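Local coordinates for protein acyl-CoA hydrolase (PDB 1VPM) that binds coenzyme A and probably hydrolyses long-chain fatty acyl-CoA thioesters, as a hotdog-fold member of the acyl-CoA hydrolase family, at residues R23-R28 with E87-V92; V102-H107 with S122-V127. All coordinates share one frame; numbering follows the deposited sequence.

Contact 1 of 2, residues R23-R28 with E87-V92; sequences RTIQTR and ELEGFV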
ATOM      1  N   ARG A  23      19.239 -16.488  10.936  1.00 23.61           N
ATOM      2  CA  ARG A  23      18.081 -17.191  10.362  1.00 24.52           C
ATOM      3  C   ARG A  23      16.804 -16.431  10.667  1.00 27.71           C
ATOM      4  O   ARG A  23      16.588 -15.988  11.788  1.00 25.87           O
ATOM      5  CB  ARG A  23      18.042 -18.641  10.827  1.00 26.50           C
ATOM      6  CG  ARG A  23      16.890 -19.424  10.167  0.65 32.64           C
ATOM      7  CD  ARG A  23      17.028 -20.919  10.396  0.65 31.51           C
ATOM      8  NE  ARG A  23      16.788 -21.196  11.801  0.65 28.74           N
ATOM      9  CZ  ARG A  23      15.589 -21.302  12.364  0.65 37.70           C
ATOM     10  NH1 ARG A  23      14.476 -21.172  11.645  0.65 39.94           N
ATOM     11  NH2 ARG A  23      15.506 -21.542  13.671  0.65 37.03           N
ATOM     12  N   THR A  24      15.965 -16.238   9.648  1.00 25.02           N
ATOM     13  CA  THR A  24      14.798 -15.432   9.759  1.00 23.55           C
ATOM     14  C   THR A  24      13.634 -16.102   9.061  1.00 25.51           C
ATOM     15  O   THR A  24      13.769 -16.719   8.037  1.00 26.15           O
ATOM     16  CB  THR A  24      14.990 -14.032   9.151  1.00 23.38           C
ATOM     17  OG1 THR A  24      16.212 -13.467   9.659  1.00 26.84           O
ATOM     18  CG2 THR A  24      13.810 -13.077   9.378  1.00 30.94           C
ATOM     19  N   ILE A  25      12.497 -16.000   9.714  1.00 25.94           N
ATOM     20  CA  ILE A  25      11.222 -16.519   9.189  1.00 28.88           C
ATOM     21  C   ILE A  25      10.197 -15.416   8.988  1.00 27.07           C
ATOM     22  O   ILE A  25      10.030 -14.471   9.815  1.00 26.77           O
ATOM     23  CB  ILE A  25      10.665 -17.615  10.096  1.00 28.41           C
ATOM     24  CG1 ILE A  25      11.562 -18.874   9.964  1.00 32.74           C
ATOM     25  CG2 ILE A  25       9.153 -17.914   9.736  1.00 28.12           C
ATOM     26  CD1 ILE A  25      11.428 -19.748  11.108  1.00 42.19           C
ATOM     27  N   GLN A  26       9.473 -15.508   7.876  1.00 26.40           N
ATOM     28  CA  GLN A  26       8.332 -14.617   7.630  1.00 28.53           C
ATOM     29  C   GLN A  26       7.138 -15.450   7.181  1.00 27.54           C
ATOM     30  O   GLN A  26       7.290 -16.507   6.572  1.00 27.84           O
ATOM     31  CB  GLN A  26       8.707 -13.576   6.568  1.00 33.91           C
ATOM     32  CG  GLN A  26       7.639 -12.655   6.096  1.00 40.66           C
ATOM     33  CD  GLN A  26       7.030 -11.690   7.145  1.00 48.17           C
ATOM     34  OE1 GLN A  26       6.732 -12.051   8.288  1.00 33.28           O
ATOM     35  NE2 GLN A  26       6.739 -10.460   6.692  1.00 51.46           N
ATOM     36  N   THR A  27       5.931 -14.972   7.519  1.00 26.33           N
ATOM     37  CA  THR A  27       4.703 -15.565   7.002  1.00 25.31           C
ATOM     38  C   THR A  27       3.835 -14.437   6.474  1.00 28.52           C
ATOM     39  O   THR A  27       3.732 -13.407   7.119  1.00 29.69           O
ATOM     40  CB  THR A  27       3.903 -16.245   8.127  1.00 26.57           C
ATOM     41  OG1 THR A  27       4.780 -17.098   8.878  1.00 31.76           O
ATOM     42  CG2 THR A  27       2.733 -17.083   7.561  1.00 26.45           C
ATOM     43  N   ARG A  28       3.208 -14.641   5.319  1.00 26.73           N
ATOM     44  CA  ARG A  28       2.382 -13.586   4.699  1.00 28.60           C
ATOM     45  C   ARG A  28       1.100 -14.218   4.190  1.00 25.82           C
ATOM     46  O   ARG A  28       1.116 -15.277   3.589  1.00 26.50           O
ATOM     47  CB  ARG A  28       3.121 -13.027   3.459  1.00 30.80           C
ATOM     48  CG  ARG A  28       4.516 -12.486   3.658  1.00 39.19           C
ATOM     49  CD  ARG A  28       4.532 -11.460   4.737  1.00 49.45           C
ATOM     50  NE  ARG A  28       3.971 -10.215   4.261  1.00 47.56           N
ATOM     51  CZ  ARG A  28       4.690  -9.141   3.946  1.00 59.70           C
ATOM     52  NH1 ARG A  28       6.029  -9.127   4.073  1.00 60.26           N
ATOM     53  NH2 ARG A  28       4.059  -8.068   3.500  1.00 57.22           N
ATOM     54  N   GLU A  87       5.106 -18.993   3.502  1.00 23.41           N
ATOM     55  CA  GLU A  87       6.084 -19.144   4.566  1.00 22.14           C
ATOM     56  C   GLU A  87       7.488 -19.031   3.920  1.00 23.87           C
ATOM     57  O   GLU A  87       7.790 -19.800   3.056  1.00 28.04           O
ATOM     58  CB  GLU A  87       5.954 -20.522   5.184  1.00 25.80           C
ATOM     59  CG  GLU A  87       4.514 -20.883   5.613  1.00 41.54           C
ATOM     60  CD  GLU A  87       4.361 -22.368   6.080  1.00 43.41           C
ATOM     61  OE1 GLU A  87       5.275 -23.217   5.789  1.00 48.06           O
ATOM     62  OE2 GLU A  87       3.318 -22.647   6.738  1.00 59.30           O
ATOM     63  N   LEU A  88       8.294 -18.140   4.446  1.00 22.91           N
ATOM     64  CA  LEU A  88       9.627 -17.939   3.952  1.00 19.68           C
ATOM     65  C   LEU A  88      10.642 -18.146   5.076  1.00 22.91           C
ATOM     66  O   LEU A  88      10.359 -17.749   6.243  1.00 27.89           O
ATOM     67  CB  LEU A  88       9.780 -16.518   3.389  1.00 22.61           C
ATOM     68  CG  LEU A  88       8.907 -16.104   2.173  1.00 20.05           C
ATOM     69  CD1 LEU A  88       7.715 -15.279   2.674  1.00 25.85           C
ATOM     70  CD2 LEU A  88       9.721 -15.310   1.209  1.00 25.67           C
ATOM     71  N   GLU A  89      11.801 -18.690   4.689  1.00 25.59           N
ATOM     72  CA  GLU A  89      12.910 -18.855   5.628  1.00 23.99           C
ATOM     73  C   GLU A  89      14.207 -18.551   4.925  1.00 24.76           C
ATOM     74  O   GLU A  89      14.429 -19.057   3.845  1.00 23.04           O
ATOM     75  CB  GLU A  89      12.938 -20.286   6.177  1.00 24.11           C
ATOM     76  CG  GLU A  89      14.047 -20.524   7.198  1.00 29.43           C
ATOM     77  CD  GLU A  89      14.166 -21.968   7.642  1.00 34.49           C
ATOM     78  OE1 GLU A  89      13.504 -22.878   7.103  1.00 32.63           O
ATOM     79  OE2 GLU A  89      14.931 -22.204   8.580  1.00 42.83           O
ATOM     80  N   GLY A  90      15.037 -17.754   5.553  1.00 22.97           N
ATOM     81  CA  GLY A  90      16.298 -17.348   4.998  1.00 23.36           C
ATOM     82  C   GLY A  90      17.422 -17.549   6.008  1.00 22.24           C
ATOM     83  O   GLY A  90      17.185 -17.436   7.230  1.00 23.76           O
ATOM     84  N   PHE A  91      18.592 -17.857   5.497  1.00 24.20           N
ATOM     85  CA  PHE A  91      19.821 -17.808   6.292  1.00 24.91           C
ATOM     86  C   PHE A  91      21.050 -17.633   5.444  1.00 22.63           C
ATOM     87  O   PHE A  91      21.074 -17.984   4.267  1.00 20.66           O
ATOM     88  CB  PHE A  91      19.935 -19.036   7.196  1.00 21.99           C
ATOM     89  CG  PHE A  91      19.712 -20.336   6.514  1.00 22.98           C
ATOM     90  CD1 PHE A  91      18.443 -20.900   6.448  1.00 27.54           C
ATOM     91  CD2 PHE A  91      20.781 -21.055   6.027  1.00 26.29           C
ATOM     92  CE1 PHE A  91      18.261 -22.139   5.875  1.00 29.31           C
ATOM     93  CE2 PHE A  91      20.597 -22.297   5.459  1.00 30.68           C
ATOM     94  CZ  PHE A  91      19.331 -22.840   5.406  1.00 28.81           C
ATOM     95  N   VAL A  92      22.067 -17.044   6.068  1.00 20.48           N
ATOM     96  CA  VAL A  92      23.363 -16.847   5.436  1.00 21.12           C
ATOM     97  C   VAL A  92      24.022 -18.209   5.371  1.00 21.99           C
ATOM     98  O   VAL A  92      24.141 -18.898   6.384  1.00 22.85           O
ATOM     99  CB  VAL A  92      24.236 -15.830   6.232  1.00 19.51           C
ATOM    100  CG1 VAL A  92      25.619 -15.764   5.659  1.00 20.77           C
ATOM    101  CG2 VAL A  92      23.624 -14.489   6.206  1.00 21.58           C
TER
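Thr24 and Gln26 pair in antiparallel register with Gly90 and Leu88, joining the first strand of the hotdog sheet, an outermost one within the chain, to the strand at 85-95. Four backbone hydrogen bonds hold the pair. Thr24 N meets Gly90 O at 3.0 Å and Gly90 N returns to Thr24 O at the same length; Gln26 N and Leu88 N likewise exchange bonds with each other's carbonyls. Around the intervening non-hydrogen-bonded pair, Ile25 with Glu89, CA-H...O contacts fill in, such as Ile25 CA to Leu88 O at 3.3 Å.

Apolar contact is modest. On the face turned to helix 43-62, Leu88 CD1 lies 4.3 Å from Gln26 CG, while Leu88 also packs on Tyr49 and Ile53 of that helix. On the other face the aliphatic part of Glu89 passes Ile25, CG to CG1 4.1 Å. Strand 24-29 also meets its counterpart in the second subunit: Ile25 packs on Ile25 of that chain, and Gln26 OE1 accepts a hydrogen bond from Thr27 N of the second subunit.

The charged link between the two segments runs through Glu89. Its extended chain, with CG anti to the backbone N (chi1 -178°), carries the carboxylate to Arg23, just ahead of the neighbouring strand, while OE1 makes a salt bridge with Arg105 on the next strand and Arg23 NH2 has a second partner in Glu20. With an alanine here, Arg105 and Arg23 would probably lose the carboxylate they share, and Ile25 CG1 some of its cover. Arg23 has two conformers, so its bridge may not persist in both; in the one described, guanidinium and carboxylate planes stand 75° apart, and the bond is bent (139° at the hydrogen), NH1 of Arg23 reaching OE2 of Glu89 at 3.3 Å from above the carboxylate plane.

Contact 2 of 2, residues V102-H107 with S122-V127; sequences VYVRVH and SFLTMV. With COA (coenzyme A), chain D.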
ATOM      1  N   VAL A 102      22.839 -15.636   0.706  1.00 23.33           N
ATOM      2  CA  VAL A 102      21.630 -15.902   1.470  1.00 21.61           C
ATOM      3  C   VAL A 102      20.771 -16.928   0.702  1.00 22.23           C
ATOM      4  O   VAL A 102      20.492 -16.773  -0.494  1.00 23.85           O
ATOM      5  CB  VAL A 102      20.838 -14.629   1.789  1.00 24.66           C
ATOM      6  CG1 VAL A 102      19.559 -14.976   2.542  1.00 27.12           C
ATOM      7  CG2 VAL A 102      21.687 -13.643   2.584  1.00 25.39           C
ATOM      8  N   TYR A 103      20.479 -18.024   1.365  1.00 22.22           N
ATOM      9  CA  TYR A 103      19.522 -19.023   0.858  1.00 23.11           C
ATOM     10  C   TYR A 103      18.143 -18.710   1.414  1.00 22.97           C
ATOM     11  O   TYR A 103      17.972 -18.454   2.616  1.00 22.11           O
ATOM     12  CB  TYR A 103      19.990 -20.435   1.272  1.00 23.45           C
ATOM     13  CG  TYR A 103      18.926 -21.506   1.114  1.00 24.21           C
ATOM     14  CD1 TYR A 103      18.670 -22.086  -0.116  1.00 25.98           C
ATOM     15  CD2 TYR A 103      18.144 -21.909   2.212  1.00 27.52           C
ATOM     16  CE1 TYR A 103      17.678 -23.084  -0.249  1.00 24.69           C
ATOM     17  CE2 TYR A 103      17.190 -22.903   2.095  1.00 29.66           C
ATOM     18  CZ  TYR A 103      16.919 -23.455   0.882  1.00 24.31           C
ATOM     19  OH  TYR A 103      15.957 -24.427   0.835  1.00 24.03           O
ATOM     20  N   VAL A 104      17.146 -18.748   0.536  1.00 22.60           N
ATOM     21  CA  VAL A 104      15.767 -18.569   0.901  1.00 22.47           C
ATOM     22  C   VAL A 104      14.932 -19.723   0.351  1.00 24.12           C
ATOM     23  O   VAL A 104      14.990 -20.011  -0.803  1.00 21.70           O
ATOM     24  CB  VAL A 104      15.213 -17.218   0.405  1.00 24.01           C
ATOM     25  CG1 VAL A 104      13.772 -17.043   0.819  1.00 21.92           C
ATOM     26  CG2 VAL A 104      16.012 -16.038   0.969  1.00 25.00           C
ATOM     27  N   ARG A 105      14.048 -20.264   1.201  1.00 22.41           N
ATOM     28  CA  ARG A 105      13.034 -21.253   0.788  1.00 24.14           C
ATOM     29  C   ARG A 105      11.661 -20.676   1.053  1.00 22.66           C
ATOM     30  O   ARG A 105      11.400 -20.021   2.093  1.00 25.33           O
ATOM     31  CB  ARG A 105      13.215 -22.600   1.455  1.00 27.27           C
ATOM     32  CG  ARG A 105      13.504 -22.636   2.934  1.00 24.08           C
ATOM     33  CD  ARG A 105      13.468 -24.110   3.432  1.00 27.09           C
ATOM     34  NE  ARG A 105      14.197 -24.256   4.687  1.00 26.62           N
ATOM     35  CZ  ARG A 105      15.273 -25.035   4.834  1.00 31.06           C
ATOM     36  NH1 ARG A 105      15.800 -25.711   3.820  1.00 31.70           N
ATOM     37  NH2 ARG A 105      15.866 -25.099   6.009  1.00 31.98           N
ATOM     38  N   VAL A 106      10.759 -20.948   0.121  1.00 20.70           N
ATOM     39  CA  VAL A 106       9.381 -20.463   0.193  1.00 21.90           C
ATOM     40  C   VAL A 106       8.421 -21.669   0.037  1.00 22.66           C
ATOM     41  O   VAL A 106       8.558 -22.495  -0.868  1.00 21.93           O
ATOM     42  CB  VAL A 106       9.095 -19.439  -0.918  1.00 22.68           C
ATOM     43  CG1 VAL A 106       7.671 -18.948  -0.796  1.00 22.27           C
ATOM     44  CG2 VAL A 106      10.116 -18.292  -0.931  1.00 25.10           C
ATOM     45  N   HIS A 107       7.463 -21.772   0.955  1.00 22.16           N
ATOM     46  CA  HIS A 107       6.377 -22.785   0.913  1.00 24.03           C
ATOM     47  C   HIS A 107       5.050 -22.060   0.951  1.00 22.80           C
ATOM     48  O   HIS A 107       4.958 -20.937   1.472  1.00 26.80           O
ATOM     49  CB  HIS A 107       6.404 -23.721   2.135  1.00 21.80           C
ATOM     50  CG  HIS A 107       7.538 -24.694   2.113  1.00 25.60           C
ATOM     51  ND1 HIS A 107       8.827 -24.339   2.457  1.00 27.47           N
ATOM     52  CD2 HIS A 107       7.567 -26.003   1.783  1.00 30.15           C
ATOM     53  CE1 HIS A 107       9.604 -25.407   2.336  1.00 34.69           C
ATOM     54  NE2 HIS A 107       8.862 -26.433   1.936  1.00 28.70           N
ATOM     55  N   SER A 122      15.889 -20.102  -3.551  1.00 25.09           N
ATOM     56  CA  SER A 122      16.750 -19.204  -4.266  1.00 28.90           C
ATOM     57  C   SER A 122      17.988 -18.854  -3.424  1.00 26.14           C
ATOM     58  O   SER A 122      18.023 -19.070  -2.246  1.00 22.65           O
ATOM     59  CB  SER A 122      15.878 -17.996  -4.669  1.00 34.68           C
ATOM     60  OG  SER A 122      16.227 -16.790  -4.061  1.00 44.14           O
ATOM     61  N   PHE A 123      19.042 -18.449  -4.103  1.00 24.20           N
ATOM     62  CA  PHE A 123      20.204 -17.795  -3.471  1.00 24.52           C
ATOM     63  C   PHE A 123      20.322 -16.343  -3.925  1.00 22.81           C
ATOM     64  O   PHE A 123      20.052 -16.021  -5.097  1.00 22.48           O
ATOM     65  CB  PHE A 123      21.498 -18.462  -3.891  1.00 22.86           C
ATOM     66  CG  PHE A 123      21.631 -19.885  -3.435  1.00 20.59           C
ATOM     67  CD1 PHE A 123      22.026 -20.169  -2.122  1.00 25.51           C
ATOM     68  CD2 PHE A 123      21.465 -20.926  -4.315  1.00 26.24           C
ATOM     69  CE1 PHE A 123      22.180 -21.507  -1.691  1.00 25.71           C
ATOM     70  CE2 PHE A 123      21.609 -22.215  -3.884  1.00 26.95           C
ATOM     71  CZ  PHE A 123      21.973 -22.504  -2.566  1.00 26.09           C
ATOM     72  N   LEU A 124      20.599 -15.456  -2.964  1.00 23.49           N
ATOM     73  CA  LEU A 124      20.903 -14.104  -3.243  1.00 23.10           C
ATOM     74  C   LEU A 124      22.288 -13.723  -2.741  1.00 24.25           C
ATOM     75  O   LEU A 124      22.867 -14.384  -1.857  1.00 24.79           O
ATOM     76  CB  LEU A 124      19.887 -13.207  -2.557  1.00 22.55           C
ATOM     77  CG  LEU A 124      18.431 -13.313  -2.987  1.00 25.34           C
ATOM     78  CD1 LEU A 124      17.750 -14.435  -2.233  1.00 30.18           C
ATOM     79  CD2 LEU A 124      17.649 -11.985  -2.735  1.00 25.12           C
ATOM     80  N   THR A 125      22.809 -12.656  -3.302  1.00 21.00           N
ATOM     81  CA  THR A 125      24.074 -12.103  -2.827  1.00 22.64           C
ATOM     82  C   THR A 125      23.768 -10.725  -2.259  1.00 23.38           C
ATOM     83  O   THR A 125      23.375  -9.784  -3.007  1.00 22.69           O
ATOM     84  CB  THR A 125      25.123 -12.023  -3.935  1.00 24.53           C
ATOM     85  OG1 THR A 125      25.451 -13.342  -4.426  1.00 24.47           O
ATOM     86  CG2 THR A 125      26.410 -11.407  -3.377  1.00 27.03           C
HETATM   87  N   MSE A 126      24.026 -10.577  -0.952  1.00 21.45           N
HETATM   88  CA  MSE A 126      23.791  -9.342  -0.241  1.00 24.85           C
HETATM   89  C   MSE A 126      25.136  -8.742   0.124  1.00 24.54           C
HETATM   90  O   MSE A 126      26.036  -9.476   0.462  1.00 23.76           O
HETATM   91  CB  MSE A 126      23.001  -9.616   1.048  1.00 25.22           C
HETATM   92  CG  MSE A 126      21.715 -10.421   0.895  1.00 24.16           C
HETATM   93 SE   MSE A 126      20.452  -9.555  -0.429  1.00 37.19          SE
HETATM   94  CE  MSE A 126      20.131  -8.010   0.622  1.00 24.24           C
ATOM     95  N   VAL A 127      25.240  -7.420   0.091  1.00 22.45           N
ATOM     96  CA  VAL A 127      26.482  -6.717   0.405  1.00 21.91           C
ATOM     97  C   VAL A 127      26.229  -5.787   1.544  1.00 24.07           C
ATOM     98  O   VAL A 127      25.314  -5.004   1.473  1.00 22.12           O
ATOM     99  CB  VAL A 127      27.054  -5.979  -0.838  1.00 22.99           C
ATOM    100  CG1 VAL A 127      28.288  -5.196  -0.464  1.00 21.89           C
ATOM    101  CG2 VAL A 127      27.411  -7.000  -1.902  1.00 24.70           C
TER
HETATM  102  N1A COA D 200      26.533 -10.890  -7.896  1.00 40.26           N
HETATM  103  C2A COA D 200      27.152 -11.465  -6.824  1.00 36.99           C
HETATM  104  N3A COA D 200      28.148 -10.749  -6.136  1.00 46.57           N
HETATM  105  C4A COA D 200      28.477  -9.487  -6.533  1.00 43.35           C
HETATM  106  C5A COA D 200      27.852  -8.893  -7.644  1.00 39.37           C
HETATM  107  C6A COA D 200      26.871  -9.603  -8.343  1.00 44.11           C
HETATM  108  N6A COA D 200      26.381  -9.094  -9.488  1.00 32.59           N
HETATM  109  N7A COA D 200      28.401  -7.651  -7.819  1.00 47.29           N
HETATM  110  C8A COA D 200      29.340  -7.454  -6.852  1.00 42.54           C
HETATM  111  N9A COA D 200      29.396  -8.578  -6.064  1.00 41.57           N
HETATM  112  C1B COA D 200      30.126  -8.705  -4.818  1.00 41.50           C
HETATM  113  C2B COA D 200      31.615  -8.683  -5.080  1.00 48.33           C
HETATM  114  O2B COA D 200      32.056  -9.933  -5.541  1.00 47.99           O
HETATM  115  C3B COA D 200      32.146  -8.307  -3.707  1.00 45.21           C
HETATM  116  O3B COA D 200      32.337  -9.527  -3.012  1.00 45.02           O
HETATM  117  P3B COA D 200      33.400  -9.739  -1.841  1.00 37.19           P
HETATM  118  O7A COA D 200      34.638 -10.275  -2.437  1.00 45.49           O
HETATM  119  O8A COA D 200      32.953 -10.703  -0.817  1.00 39.96           O
HETATM  120  O9A COA D 200      33.544  -8.419  -1.140  1.00 39.67           O
HETATM  121  C4B COA D 200      31.037  -7.406  -3.144  1.00 49.56           C
HETATM  122  O4B COA D 200      29.934  -7.551  -4.041  1.00 44.14           O
HETATM  123  C5B COA D 200      31.398  -5.919  -3.098  1.00 50.78           C
HETATM  124  O5B COA D 200      31.754  -5.510  -4.418  1.00 62.39           O
HETATM  125  P1A COA D 200      33.095  -4.641  -4.776  1.00 66.29           P
HETATM  126  O1A COA D 200      33.650  -5.130  -6.098  1.00 66.88           O
HETATM  127  O2A COA D 200      34.095  -4.657  -3.637  1.00 65.29           O
HETATM  128  O3A COA D 200      32.606  -3.108  -4.886  1.00 65.73           O
HETATM  129  P2A COA D 200      31.489  -2.483  -5.878  1.00 62.22           P
HETATM  130  O4A COA D 200      31.670  -3.053  -7.276  1.00 55.01           O
HETATM  131  O5A COA D 200      31.611  -0.974  -5.750  1.00 66.24           O
HETATM  132  O6A COA D 200      30.043  -2.912  -5.267  1.00 62.84           O
HETATM  133  CBP COA D 200      27.778  -3.570  -5.654  1.00 59.10           C
HETATM  134  CCP COA D 200      29.249  -3.936  -5.845  1.00 59.87           C
HETATM  135  CDP COA D 200      26.909  -4.820  -5.823  1.00 55.95           C
HETATM  136  CEP COA D 200      27.635  -3.042  -4.210  1.00 53.51           C
HETATM  137  CAP COA D 200      27.383  -2.481  -6.693  1.00 56.88           C
HETATM  138  OAP COA D 200      27.580  -2.840  -8.056  1.00 56.45           O
HETATM  139  C9P COA D 200      25.951  -2.040  -6.460  1.00 57.40           C
HETATM  140  O9P COA D 200      25.742  -1.096  -5.435  1.00 48.04           O
HETATM  141  N8P COA D 200      24.931  -2.541  -7.175  1.00 37.96           N
HETATM  142  C7P COA D 200      23.606  -2.048  -6.855  1.00 43.59           C
HETATM  143  C6P COA D 200      23.042  -2.725  -5.601  1.00 43.62           C
HETATM  144  C5P COA D 200      21.626  -2.259  -5.334  1.00 43.12           C
HETATM  145  O5P COA D 200      21.435  -1.058  -5.050  1.00 54.69           O
HETATM  146  N4P COA D 200      20.644  -3.160  -5.436  1.00 36.08           N
HETATM  147  C3P COA D 200      19.279  -2.818  -5.135  1.00 35.54           C
HETATM  148  C2P COA D 200      18.349  -2.530  -6.314  1.00 31.25           C
HETATM  149  S1P COA D 200      18.909  -1.495  -7.733  1.00 40.10           S
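Val102 and Val104 exchange backbone hydrogen bonds with Leu124 and Ser122. Leu124 N reaches Val102 O at 2.8 Å, and Val102 N answers to Leu124 O; Val104 and Ser122 repeat the exchange, the bond from Ser122 N to Val104 O being the most bent of the four at 150°. Between these pairs Phe123 CA leans on Val102 O at 3.2 Å, a CA-H...O contact.

Tyr103 and Phe123 form the non-hydrogen-bonded pair, and their rings meet obliquely, centroids 5.7 Å apart and planes at 55°. With Phe123 CG anti to its own carbonyl carbon (chi1 -64°), the ring swings toward Tyr103, and Phe123 CE1 comes within 3.8 Å of Tyr103 CB. The phenol OH of Tyr103 bonds to Glu121, and Arg158 lies in cation-pi contact with the Phe123 ring.

These are the two arms of the beta hairpin 99-109 and 116-129 in the antiparallel sheet of the hotdog fold, which wraps the long helix 43-62. The face turned to that helix is mostly aliphatic, with Ser122 among its residues. Val102 CG2 touches CG of Met126, a selenomethionine, at 3.6 Å, and Val104 CG2 meets Leu124 CD1 at 4.0 Å. Leu124 and Ser122 then rest on Ile50 of the helix, and Met126 on Ala58.

Beyond the paired residues the second arm enters the coenzyme A pocket. Thr125 CG2 approaches the adenine at N3A, 3.3 Å away, and Val127 CG2 lies 3.4 Å from the ribose oxygen O4B.

Overall arrangement
Contacts 1 and 2 lie in a single antiparallel sheet, with strand order 24-29, 85-95, 99-109, 116-129, 65-75, separated by the seam between strands 85-95 and 99-109; their centres lie about 9 Å apart. Across that seam Leu88 CD2 packs 3.7 Å from Val106 CG2. Along the chain they come in series: contact 1 closes across the stretch holding helix 43-62 and strand 65-75, and contact 2 then forms within a local hairpin. Both turn one face to that helix. Contact 1 reaches the second subunit through strand 24-29, whereas contact 2 extends to bound coenzyme A, so the continuous sheet links a subunit interface with the ligand pocket.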